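Local atomic coordinates of malic enzyme (Entamoeba histolytica, PDB entry 3NV9), a protein that probably catalyses the NAD(P)-dependent oxidative decarboxylation of malate to pyruvate and carbon dioxide, as malic enzymes generally do. Residues G119-M124 / I130-I135; A199-A204 / N359-P364; K52-L55 / N59-N62. All coordinates share one frame; numbering follows the deposited sequence.

Contact 1: residues G119-M124 / I130-I135; sequences GKALLM and IDAVPI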
ATOM      1  N   GLY A 119       1.905   7.648  -9.757  1.00 19.71           N
ATOM      2  CA  GLY A 119       1.985   7.407 -11.198  1.00 19.33           C
ATOM      3  C   GLY A 119       2.863   6.203 -11.465  1.00 19.16           C
ATOM      4  O   GLY A 119       2.544   5.398 -12.320  1.00 18.92           O
ATOM      5  N   LYS A 120       3.958   6.061 -10.718  1.00 19.84           N
ATOM      6  CA  LYS A 120       4.823   4.847 -10.831  1.00 20.16           C
ATOM      7  C   LYS A 120       4.023   3.598 -10.449  1.00 20.72           C
ATOM      8  O   LYS A 120       4.112   2.592 -11.116  1.00 21.02           O
ATOM      9  CB  LYS A 120       6.085   4.887  -9.909  1.00 19.92           C
ATOM     10  CG  LYS A 120       7.064   6.047 -10.093  1.00 19.54           C
ATOM     11  CD  LYS A 120       7.969   5.831 -11.292  1.00 21.10           C
ATOM     12  CE  LYS A 120       8.996   6.996 -11.321  1.00 21.06           C
ATOM     13  NZ  LYS A 120       9.980   6.831 -12.495  1.00 17.77           N
ATOM     14  N   ALA A 121       3.251   3.674  -9.366  1.00 19.82           N
ATOM     15  CA  ALA A 121       2.531   2.503  -8.932  1.00 20.48           C
ATOM     16  C   ALA A 121       1.486   2.192  -9.990  1.00 21.97           C
ATOM     17  O   ALA A 121       1.250   1.022 -10.241  1.00 21.56           O
ATOM     18  CB  ALA A 121       1.848   2.751  -7.620  1.00 20.14           C
ATOM     19  N   LEU A 122       0.823   3.249 -10.542  1.00 21.02           N
ATOM     20  CA  LEU A 122      -0.216   3.084 -11.570  1.00 19.56           C
ATOM     21  C   LEU A 122       0.418   2.311 -12.759  1.00 19.58           C
ATOM     22  O   LEU A 122      -0.157   1.311 -13.262  1.00 18.57           O
ATOM     23  CB  LEU A 122      -0.764   4.452 -12.050  1.00 17.97           C
ATOM     24  CG  LEU A 122      -1.575   4.422 -13.373  1.00 18.42           C
ATOM     25  CD1 LEU A 122      -2.970   3.704 -13.157  1.00 15.18           C
ATOM     26  CD2 LEU A 122      -1.807   5.801 -14.062  1.00 11.40           C
ATOM     27  N   LEU A 123       1.629   2.729 -13.140  1.00 18.63           N
ATOM     28  CA  LEU A 123       2.326   2.080 -14.288  1.00 19.26           C
ATOM     29  C   LEU A 123       2.800   0.660 -14.009  1.00 19.05           C
ATOM     30  O   LEU A 123       2.884  -0.178 -14.911  1.00 16.82           O
ATOM     31  CB  LEU A 123       3.524   2.902 -14.751  1.00 18.70           C
ATOM     32  CG  LEU A 123       3.251   4.294 -15.306  1.00 21.23           C
ATOM     33  CD1 LEU A 123       4.596   5.057 -15.604  1.00 15.10           C
ATOM     34  CD2 LEU A 123       2.278   4.268 -16.517  1.00 12.16           C
ATOM     35  N   MET A 124       3.174   0.394 -12.775  1.00 20.10           N
ATOM     36  CA  MET A 124       3.601  -0.991 -12.465  1.00 22.36           C
ATOM     37  C   MET A 124       2.422  -1.953 -12.655  1.00 21.51           C
ATOM     38  O   MET A 124       2.573  -3.102 -13.079  1.00 21.53           O
ATOM     39  CB  MET A 124       4.134  -1.064 -11.055  1.00 22.78           C
ATOM     40  CG  MET A 124       5.613  -0.594 -11.016  1.00 26.47           C
ATOM     41  SD  MET A 124       6.086  -0.427  -9.318  1.00 30.91           S
ATOM     42  CE  MET A 124       7.517   0.695  -9.492  1.00 30.24           C
ATOM     43  N   ILE A 130       2.183  -5.642 -11.799  1.00 19.95           N
ATOM     44  CA  ILE A 130       2.687  -5.576 -10.453  1.00 20.63           C
ATOM     45  C   ILE A 130       1.767  -4.830  -9.490  1.00 21.23           C
ATOM     46  O   ILE A 130       1.213  -3.785  -9.865  1.00 21.33           O
ATOM     47  CB  ILE A 130       4.072  -4.947 -10.502  1.00 21.36           C
ATOM     48  CG1 ILE A 130       4.967  -5.815 -11.415  1.00 22.10           C
ATOM     49  CG2 ILE A 130       4.705  -4.891  -9.145  1.00 21.11           C
ATOM     50  CD1 ILE A 130       6.128  -5.077 -11.959  1.00 24.97           C
ATOM     51  N   ASP A 131       1.534  -5.357  -8.269  1.00 20.62           N
ATOM     52  CA  ASP A 131       0.773  -4.526  -7.260  1.00 19.77           C
ATOM     53  C   ASP A 131       1.742  -3.609  -6.506  1.00 19.72           C
ATOM     54  O   ASP A 131       2.721  -4.068  -5.994  1.00 19.99           O
ATOM     55  CB  ASP A 131      -0.030  -5.404  -6.318  1.00 18.14           C
ATOM     56  CG  ASP A 131      -1.111  -6.181  -7.067  1.00 18.72           C
ATOM     57  OD1 ASP A 131      -1.993  -5.544  -7.676  1.00 14.88           O
ATOM     58  OD2 ASP A 131      -1.070  -7.425  -7.067  1.00 16.08           O
ATOM     59  N   ALA A 132       1.522  -2.308  -6.486  1.00 20.95           N
ATOM     60  CA  ALA A 132       2.535  -1.405  -5.934  1.00 20.10           C
ATOM     61  C   ALA A 132       1.828  -0.208  -5.298  1.00 21.60           C
ATOM     62  O   ALA A 132       0.737   0.166  -5.731  1.00 21.39           O
ATOM     63  CB  ALA A 132       3.452  -0.983  -6.974  1.00 19.03           C
ATOM     64  N   VAL A 133       2.398   0.331  -4.219  1.00 21.14           N
ATOM     65  CA  VAL A 133       1.841   1.503  -3.636  1.00 21.68           C
ATOM     66  C   VAL A 133       2.924   2.563  -3.344  1.00 21.35           C
ATOM     67  O   VAL A 133       4.060   2.244  -3.076  1.00 20.64           O
ATOM     68  CB  VAL A 133       0.985   1.222  -2.385  1.00 23.00           C
ATOM     69  CG1 VAL A 133      -0.335   0.565  -2.773  1.00 22.42           C
ATOM     70  CG2 VAL A 133       1.742   0.480  -1.336  1.00 21.23           C
ATOM     71  N   PRO A 134       2.554   3.842  -3.434  1.00 21.16           N
ATOM     72  CA  PRO A 134       3.542   4.850  -3.027  1.00 20.89           C
ATOM     73  C   PRO A 134       3.876   4.705  -1.514  1.00 21.96           C
ATOM     74  O   PRO A 134       2.966   4.423  -0.685  1.00 21.43           O
ATOM     75  CB  PRO A 134       2.840   6.174  -3.350  1.00 21.38           C
ATOM     76  CG  PRO A 134       1.353   5.833  -3.503  1.00 21.23           C
ATOM     77  CD  PRO A 134       1.193   4.374  -3.629  1.00 19.64           C
ATOM     78  N   ILE A 135       5.167   4.832  -1.148  1.00 21.71           N
ATOM     79  CA  ILE A 135       5.557   4.940   0.273  1.00 20.00           C
ATOM     80  C   ILE A 135       6.421   6.155   0.419  1.00 20.04           C
ATOM     81  O   ILE A 135       7.615   6.061   0.291  1.00 20.13           O
ATOM     82  CB  ILE A 135       6.348   3.717   0.743  1.00 20.80           C
ATOM     83  CG1 ILE A 135       5.548   2.431   0.511  1.00 19.99           C
ATOM     84  CG2 ILE A 135       6.765   3.815   2.250  1.00 16.64           C
ATOM     85  CD1 ILE A 135       4.440   2.184   1.532  1.00 14.22           C
TER
HETATM   86  O   HOH W   1       0.248  -1.370  -8.835  1.00 23.81           O
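Ala121 and Met124, one helical turn apart, rest on Ile130 and Ala132 of the chain that follows. The apolar packing is close. Ala121 CB sits 4.1 Å from Ala132 CB, so the helix lies close against the strand at Ala121, the axes 7.0 Å apart and nearly antiparallel (176°). Met124 has CG anti to its own carbonyl carbon (chi1 -82°) and an extended chain beyond it, which carries SD alongside the strand to 3.6 Å from Ala132 CB; nearer the backbone, Met124 CB meets Ile130 CB at 3.9 Å. The methyl of Ala121 also rests on a carbonyl oxygen, with CB 3.4 Å from Ala132 O.

The polar links are backbone ones, one direct and one through a water. Ile130 N donates to Met124 O at 2.9 Å in a nearly straight bond (164° at the hydrogen) and ties the chain entering the strand back to the helix. One water bridges the two backbones: it lies within bonding distance of Ala121 O (3.0 Å) and Ile130 O, and accepts weakly from Ala132 N.

This is the helix-to-second-strand step of a beta-alpha-beta unit, strand 92-97, helix 114-128, strand 131-136. Strand 131-136 pairs in parallel with 92-97, while Phe363 and Leu367 of helix 363-372 pack on Met124, and Ile49 of the second subunit lies against Val133.

Contact 2: residues A199-A204 / N359-P364; sequences ASVTLA and NSVGFP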
ATOM      1  N   ALA A 199      19.159   3.964 -16.552  1.00 21.59           N
ATOM      2  CA  ALA A 199      20.274   3.531 -17.365  1.00 20.59           C
ATOM      3  C   ALA A 199      19.810   2.376 -18.240  1.00 20.92           C
ATOM      4  O   ALA A 199      20.167   2.324 -19.393  1.00 21.17           O
ATOM      5  CB  ALA A 199      21.418   3.120 -16.499  1.00 19.69           C
ATOM      6  N   SER A 200      18.959   1.491 -17.741  1.00 21.19           N
ATOM      7  CA  SER A 200      18.391   0.459 -18.663  1.00 22.93           C
ATOM      8  C   SER A 200      17.779   1.018 -19.977  1.00 22.37           C
ATOM      9  O   SER A 200      18.144   0.602 -21.069  1.00 22.39           O
ATOM     10  CB  SER A 200      17.376  -0.416 -17.935  1.00 22.27           C
ATOM     11  OG  SER A 200      17.001  -1.493 -18.737  1.00 23.80           O
ATOM     12  N   VAL A 201      16.846   1.954 -19.876  1.00 22.16           N
ATOM     13  CA  VAL A 201      16.174   2.462 -21.094  1.00 21.69           C
ATOM     14  C   VAL A 201      17.091   3.393 -21.860  1.00 22.73           C
ATOM     15  O   VAL A 201      16.952   3.541 -23.088  1.00 22.19           O
ATOM     16  CB  VAL A 201      14.872   3.222 -20.762  1.00 22.16           C
ATOM     17  CG1 VAL A 201      13.886   2.254 -20.115  1.00 22.99           C
ATOM     18  CG2 VAL A 201      15.144   4.387 -19.767  1.00 18.62           C
ATOM     19  N   THR A 202      18.019   4.046 -21.148  1.00 22.51           N
ATOM     20  CA  THR A 202      18.959   4.922 -21.870  1.00 23.99           C
ATOM     21  C   THR A 202      19.846   4.121 -22.837  1.00 23.73           C
ATOM     22  O   THR A 202      19.983   4.482 -23.998  1.00 24.37           O
ATOM     23  CB  THR A 202      19.847   5.809 -20.973  1.00 23.27           C
ATOM     24  OG1 THR A 202      19.054   6.464 -19.990  1.00 22.59           O
ATOM     25  CG2 THR A 202      20.502   6.858 -21.833  1.00 23.41           C
ATOM     26  N   LEU A 203      20.455   3.055 -22.323  1.00 25.00           N
ATOM     27  CA  LEU A 203      21.148   2.067 -23.140  1.00 24.99           C
ATOM     28  C   LEU A 203      20.238   1.553 -24.281  1.00 25.38           C
ATOM     29  O   LEU A 203      20.660   1.522 -25.439  1.00 26.19           O
ATOM     30  CB  LEU A 203      21.658   0.884 -22.272  1.00 23.82           C
ATOM     31  CG  LEU A 203      22.419  -0.160 -23.109  1.00 23.41           C
ATOM     32  CD1 LEU A 203      23.507   0.443 -24.031  1.00 23.46           C
ATOM     33  CD2 LEU A 203      23.007  -1.216 -22.253  1.00 25.72           C
ATOM     34  N   ALA A 204      18.992   1.174 -23.980  1.00 25.78           N
ATOM     35  CA  ALA A 204      18.100   0.680 -25.071  1.00 25.62           C
ATOM     36  C   ALA A 204      17.961   1.671 -26.215  1.00 25.87           C
ATOM     37  O   ALA A 204      18.128   1.305 -27.416  1.00 26.05           O
ATOM     38  CB  ALA A 204      16.712   0.280 -24.538  1.00 25.12           C
ATOM     39  N   ASN A 359      12.432   5.622 -17.617  1.00 19.79           N
ATOM     40  CA  ASN A 359      12.369   4.324 -16.961  1.00 20.34           C
ATOM     41  C   ASN A 359      11.002   3.554 -16.979  1.00 19.78           C
ATOM     42  O   ASN A 359      10.997   2.358 -16.763  1.00 19.48           O
ATOM     43  CB  ASN A 359      12.965   4.365 -15.548  1.00 20.74           C
ATOM     44  CG  ASN A 359      12.327   5.431 -14.630  1.00 20.78           C
ATOM     45  OD1 ASN A 359      11.123   5.575 -14.590  1.00 20.80           O
ATOM     46  ND2 ASN A 359      13.173   6.148 -13.840  1.00 15.50           N
ATOM     47  N   SER A 360       9.881   4.261 -17.197  1.00 19.22           N
ATOM     48  CA  SER A 360       8.567   3.669 -17.242  1.00 20.68           C
ATOM     49  C   SER A 360       8.494   2.587 -18.309  1.00 20.96           C
ATOM     50  O   SER A 360       7.631   1.733 -18.300  1.00 22.11           O
ATOM     51  CB  SER A 360       7.513   4.746 -17.563  1.00 20.93           C
ATOM     52  OG  SER A 360       7.756   5.363 -18.832  1.00 21.56           O
ATOM     53  N   VAL A 361       9.438   2.625 -19.213  1.00 21.31           N
ATOM     54  CA  VAL A 361       9.535   1.660 -20.274  1.00 21.95           C
ATOM     55  C   VAL A 361      10.571   0.509 -19.984  1.00 22.48           C
ATOM     56  O   VAL A 361      10.838  -0.360 -20.837  1.00 24.02           O
ATOM     57  CB  VAL A 361       9.621   2.500 -21.603  1.00 21.87           C
ATOM     58  CG1 VAL A 361      10.897   2.467 -22.268  1.00 22.06           C
ATOM     59  CG2 VAL A 361       8.401   2.269 -22.471  1.00 21.08           C
ATOM     60  N   GLY A 362      11.110   0.481 -18.760  1.00 21.66           N
ATOM     61  CA  GLY A 362      12.048  -0.561 -18.312  1.00 20.41           C
ATOM     62  C   GLY A 362      11.687  -1.099 -16.934  1.00 20.39           C
ATOM     63  O   GLY A 362      11.672  -2.305 -16.720  1.00 20.95           O
ATOM     64  N   PHE A 363      11.295  -0.241 -16.000  1.00 20.18           N
ATOM     65  CA  PHE A 363      10.944  -0.798 -14.656  1.00 20.02           C
ATOM     66  C   PHE A 363       9.803  -1.879 -14.556  1.00 19.21           C
ATOM     67  O   PHE A 363       9.918  -2.837 -13.758  1.00 18.85           O
ATOM     68  CB  PHE A 363      10.844   0.299 -13.577  1.00 19.52           C
ATOM     69  CG  PHE A 363       9.605   1.189 -13.660  1.00 19.90           C
ATOM     70  CD1 PHE A 363       9.733   2.542 -13.910  1.00 17.19           C
ATOM     71  CD2 PHE A 363       8.336   0.686 -13.371  1.00 22.13           C
ATOM     72  CE1 PHE A 363       8.629   3.376 -13.946  1.00 17.05           C
ATOM     73  CE2 PHE A 363       7.219   1.514 -13.361  1.00 22.48           C
ATOM     74  CZ  PHE A 363       7.363   2.869 -13.684  1.00 19.35           C
ATOM     75  N   PRO A 364       8.727  -1.756 -15.372  1.00 17.13           N
ATOM     76  CA  PRO A 364       7.654  -2.762 -15.211  1.00 16.38           C
ATOM     77  C   PRO A 364       8.167  -4.160 -15.527  1.00 16.06           C
ATOM     78  O   PRO A 364       7.830  -5.141 -14.818  1.00 15.31           O
ATOM     79  CB  PRO A 364       6.572  -2.312 -16.207  1.00 14.56           C
ATOM     80  CG  PRO A 364       6.828  -0.838 -16.358  1.00 15.28           C
ATOM     81  CD  PRO A 364       8.326  -0.662 -16.262  1.00 16.95           C
TER
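Val201, on helix 193-213, faces Asn359, Val361 and Gly362, and its side chain makes every contact within 4.5 Å. From CB, directed at the opposing turn, two methyls diverge. CG1 stands anti to the carbonyl carbon of Val201 (chi1 -63°) and reaches Gly362 N at 3.6 Å; the same methyl touches Val361 CG1 at 3.7 Å, where the two valine side chains meet at a slant. CG2, wedged between backbone N and carbonyl carbon, leads instead to the start of the short 3-10 segment, 3.7 Å from Asn359 N and 3.9 Å from Asn359 CA. The fork thus straddles the turn that leads into helix 363-372. Gly362, at the N-cap of that helix, lets CG1 come right up to its backbone N. The turn is held from within: Asn359 O accepts from both Gly362 N and Phe363 N, each at 2.7 Å, which satisfies those three atoms. Leu390 of helix 380-396 packs on both valines. No hydrogen bond joins 199-204 to 359-364, so between these two segments the contact is van der Waals packing, while Asn359 ND2 to Thr198 OG1 supplies a polar tie one turn earlier on the helix.

Contact 3: residues K52-L55 / N59-N62; sequences KCTL and NWFN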
ATOM      1  N   LYS A  52      -9.026  -9.396  -4.888  1.00 19.52           N
ATOM      2  CA  LYS A  52      -8.645 -10.336  -5.949  1.00 19.85           C
ATOM      3  C   LYS A  52      -9.058 -11.744  -5.560  1.00 19.80           C
ATOM      4  O   LYS A  52      -8.645 -12.680  -6.238  1.00 20.74           O
ATOM      5  CB  LYS A  52      -7.142 -10.374  -6.142  1.00 18.71           C
ATOM      6  CG  LYS A  52      -6.379 -10.420  -4.829  1.00 20.52           C
ATOM      7  CD  LYS A  52      -5.155 -11.346  -4.812  1.00 19.92           C
ATOM      8  CE  LYS A  52      -4.080 -10.971  -5.734  1.00 22.53           C
ATOM      9  NZ  LYS A  52      -2.788 -11.505  -5.047  1.00 17.34           N
ATOM     10  N   CYS A  53      -9.850 -11.916  -4.498  1.00 19.47           N
ATOM     11  CA  CYS A  53     -10.280 -13.289  -4.076  1.00 20.50           C
ATOM     12  C   CYS A  53     -11.818 -13.488  -4.192  1.00 20.99           C
ATOM     13  O   CYS A  53     -12.556 -12.516  -4.406  1.00 19.86           O
ATOM     14  CB  CYS A  53      -9.848 -13.504  -2.626  1.00 19.52           C
ATOM     15  SG  CYS A  53     -10.529 -12.223  -1.509  1.00 22.64           S
ATOM     16  N   THR A  54     -12.324 -14.726  -4.094  1.00 20.87           N
ATOM     17  CA  THR A  54     -13.779 -14.897  -4.233  1.00 19.82           C
ATOM     18  C   THR A  54     -14.531 -14.305  -3.065  1.00 20.22           C
ATOM     19  O   THR A  54     -14.159 -14.486  -1.924  1.00 19.40           O
ATOM     20  CB  THR A  54     -14.182 -16.371  -4.419  1.00 18.96           C
ATOM     21  OG1 THR A  54     -15.577 -16.459  -4.578  1.00 20.26           O
ATOM     22  CG2 THR A  54     -13.804 -17.249  -3.250  1.00 18.88           C
ATOM     23  N   LEU A  55     -15.619 -13.604  -3.354  1.00 21.78           N
ATOM     24  CA  LEU A  55     -16.507 -13.092  -2.302  1.00 23.22           C
ATOM     25  C   LEU A  55     -17.954 -13.559  -2.578  1.00 23.95           C
ATOM     26  O   LEU A  55     -18.929 -12.795  -2.494  1.00 24.07           O
ATOM     27  CB  LEU A  55     -16.406 -11.561  -2.186  1.00 23.09           C
ATOM     28  CG  LEU A  55     -14.993 -10.964  -2.034  1.00 24.89           C
ATOM     29  CD1 LEU A  55     -15.004  -9.494  -2.408  1.00 26.79           C
ATOM     30  CD2 LEU A  55     -14.538 -11.141  -0.647  1.00 25.70           C
ATOM     31  N   ASN A  59     -19.902 -16.399   4.528  1.00 21.99           N
ATOM     32  CA  ASN A  59     -19.017 -17.339   5.167  1.00 22.06           C
ATOM     33  C   ASN A  59     -17.630 -17.386   4.673  1.00 21.56           C
ATOM     34  O   ASN A  59     -16.739 -17.790   5.437  1.00 21.91           O
ATOM     35  CB  ASN A  59     -19.597 -18.734   5.277  1.00 22.85           C
ATOM     36  CG  ASN A  59     -20.823 -18.738   6.129  1.00 27.25           C
ATOM     37  OD1 ASN A  59     -20.783 -18.353   7.307  1.00 26.24           O
ATOM     38  ND2 ASN A  59     -21.948 -19.110   5.528  1.00 32.22           N
ATOM     39  N   TRP A  60     -17.414 -16.991   3.421  1.00 21.13           N
ATOM     40  CA  TRP A  60     -16.031 -16.793   2.969  1.00 20.08           C
ATOM     41  C   TRP A  60     -15.212 -15.906   3.926  1.00 19.25           C
ATOM     42  O   TRP A  60     -14.001 -16.035   3.915  1.00 18.98           O
ATOM     43  CB  TRP A  60     -15.953 -16.235   1.527  1.00 19.63           C
ATOM     44  CG  TRP A  60     -16.123 -17.367   0.530  1.00 21.12           C
ATOM     45  CD1 TRP A  60     -17.272 -17.703  -0.162  1.00 16.32           C
ATOM     46  CD2 TRP A  60     -15.136 -18.345   0.191  1.00 15.91           C
ATOM     47  NE1 TRP A  60     -17.021 -18.810  -0.941  1.00 21.54           N
ATOM     48  CE2 TRP A  60     -15.717 -19.216  -0.747  1.00 18.24           C
ATOM     49  CE3 TRP A  60     -13.800 -18.546   0.573  1.00 20.45           C
ATOM     50  CZ2 TRP A  60     -15.024 -20.301  -1.290  1.00 17.83           C
ATOM     51  CZ3 TRP A  60     -13.099 -19.613   0.026  1.00 18.17           C
ATOM     52  CH2 TRP A  60     -13.720 -20.489  -0.895  1.00 21.01           C
ATOM     53  N   PHE A  61     -15.834 -15.014   4.725  1.00 18.32           N
ATOM     54  CA  PHE A  61     -14.999 -14.108   5.548  1.00 19.49           C
ATOM     55  C   PHE A  61     -14.355 -14.908   6.654  1.00 19.76           C
ATOM     56  O   PHE A  61     -13.257 -14.605   7.093  1.00 20.75           O
ATOM     57  CB  PHE A  61     -15.780 -12.962   6.191  1.00 19.46           C
ATOM     58  CG  PHE A  61     -16.291 -11.953   5.237  1.00 20.79           C
ATOM     59  CD1 PHE A  61     -15.419 -11.254   4.387  1.00 22.66           C
ATOM     60  CD2 PHE A  61     -17.655 -11.657   5.204  1.00 22.33           C
ATOM     61  CE1 PHE A  61     -15.917 -10.280   3.501  1.00 21.91           C
ATOM     62  CE2 PHE A  61     -18.173 -10.671   4.329  1.00 21.84           C
ATOM     63  CZ  PHE A  61     -17.303  -9.980   3.484  1.00 22.11           C
ATOM     64  N   ASN A  62     -15.044 -15.961   7.078  1.00 20.64           N
ATOM     65  CA  ASN A  62     -14.493 -16.941   8.000  1.00 22.33           C
ATOM     66  C   ASN A  62     -13.208 -17.626   7.547  1.00 22.53           C
ATOM     67  O   ASN A  62     -12.436 -18.096   8.382  1.00 23.79           O
ATOM     68  CB  ASN A  62     -15.589 -17.950   8.383  1.00 23.30           C
ATOM     69  CG  ASN A  62     -16.787 -17.256   8.949  1.00 25.42           C
ATOM     70  OD1 ASN A  62     -16.625 -16.214   9.625  1.00 25.07           O
ATOM     71  ND2 ASN A  62     -17.993 -17.742   8.618  1.00 23.96           N
TER
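The connection between strand 47-51 and the short helix 61-64 doubles back on itself, and Thr54 on its outgoing limb meets Trp60 on the returning one. The contact is a CH-pi interaction. Thr54 CG2 stands over one face of the indole, 3.7 Å from the centroid of the six-membered ring and only 8° off the ring normal, so the methyl carbon sits almost directly over the middle of the benzo part. Its nearest ring atom is Trp60 CE2, at 3.7 Å, with the rest of the six-membered ring at nearly equal distances. The first torsion of Thr54 makes this possible: OG1 is anti to the backbone N (chi1 -179°), which turns the hydroxyl off the ring and leaves the methyl to face it. That hydroxyl has a weak bond to Ala56 N within the turn.

A second, looser pair lies beside it. Leu55 CB points off from the returning limb, yet its chain swings back so that CD2 comes within 4.5 Å of Phe61 CE1, an oblique approach to that ring. No hydrogen bond joins 52-55 to 59-62; the limbs meet through these apolar side chains, and Tyr64 OH bonds to Thr54 O from helix 61-64 itself.

The loop reaches well away from the centre of its own chain and is received by the second subunit, in keeping with the deeply entangled dimer. There Trp60 NE1 bonds to Ala6 O, the indole stacks edge-to-face with Phe468, and Leu55 N bonds to Gln460 OE1, all three partners belonging to the second subunit.

In the fold
All three contacts are buried, but not in the same way. Contacts 1 and 2 lie near the middle of the chain, with centres about 12 Å and 6 Å from its centre, and they touch: Met124 CG lies 3.5 Å from Phe363 CE2, so helix 114-128 meets helix 363-372. Contact 3 belongs with contact 1 to the N-terminal part, yet its centre lies about 36 Å from the chain centre, where the second subunit packs on it and probably accounts for much of its burial. A single backbone bond, a water and small apolar side chains join contact 1; 199-204/359-364 relies on one valine packed against a valine and turn backbone, and 52-55/59-62 chiefly on a methyl over an indole.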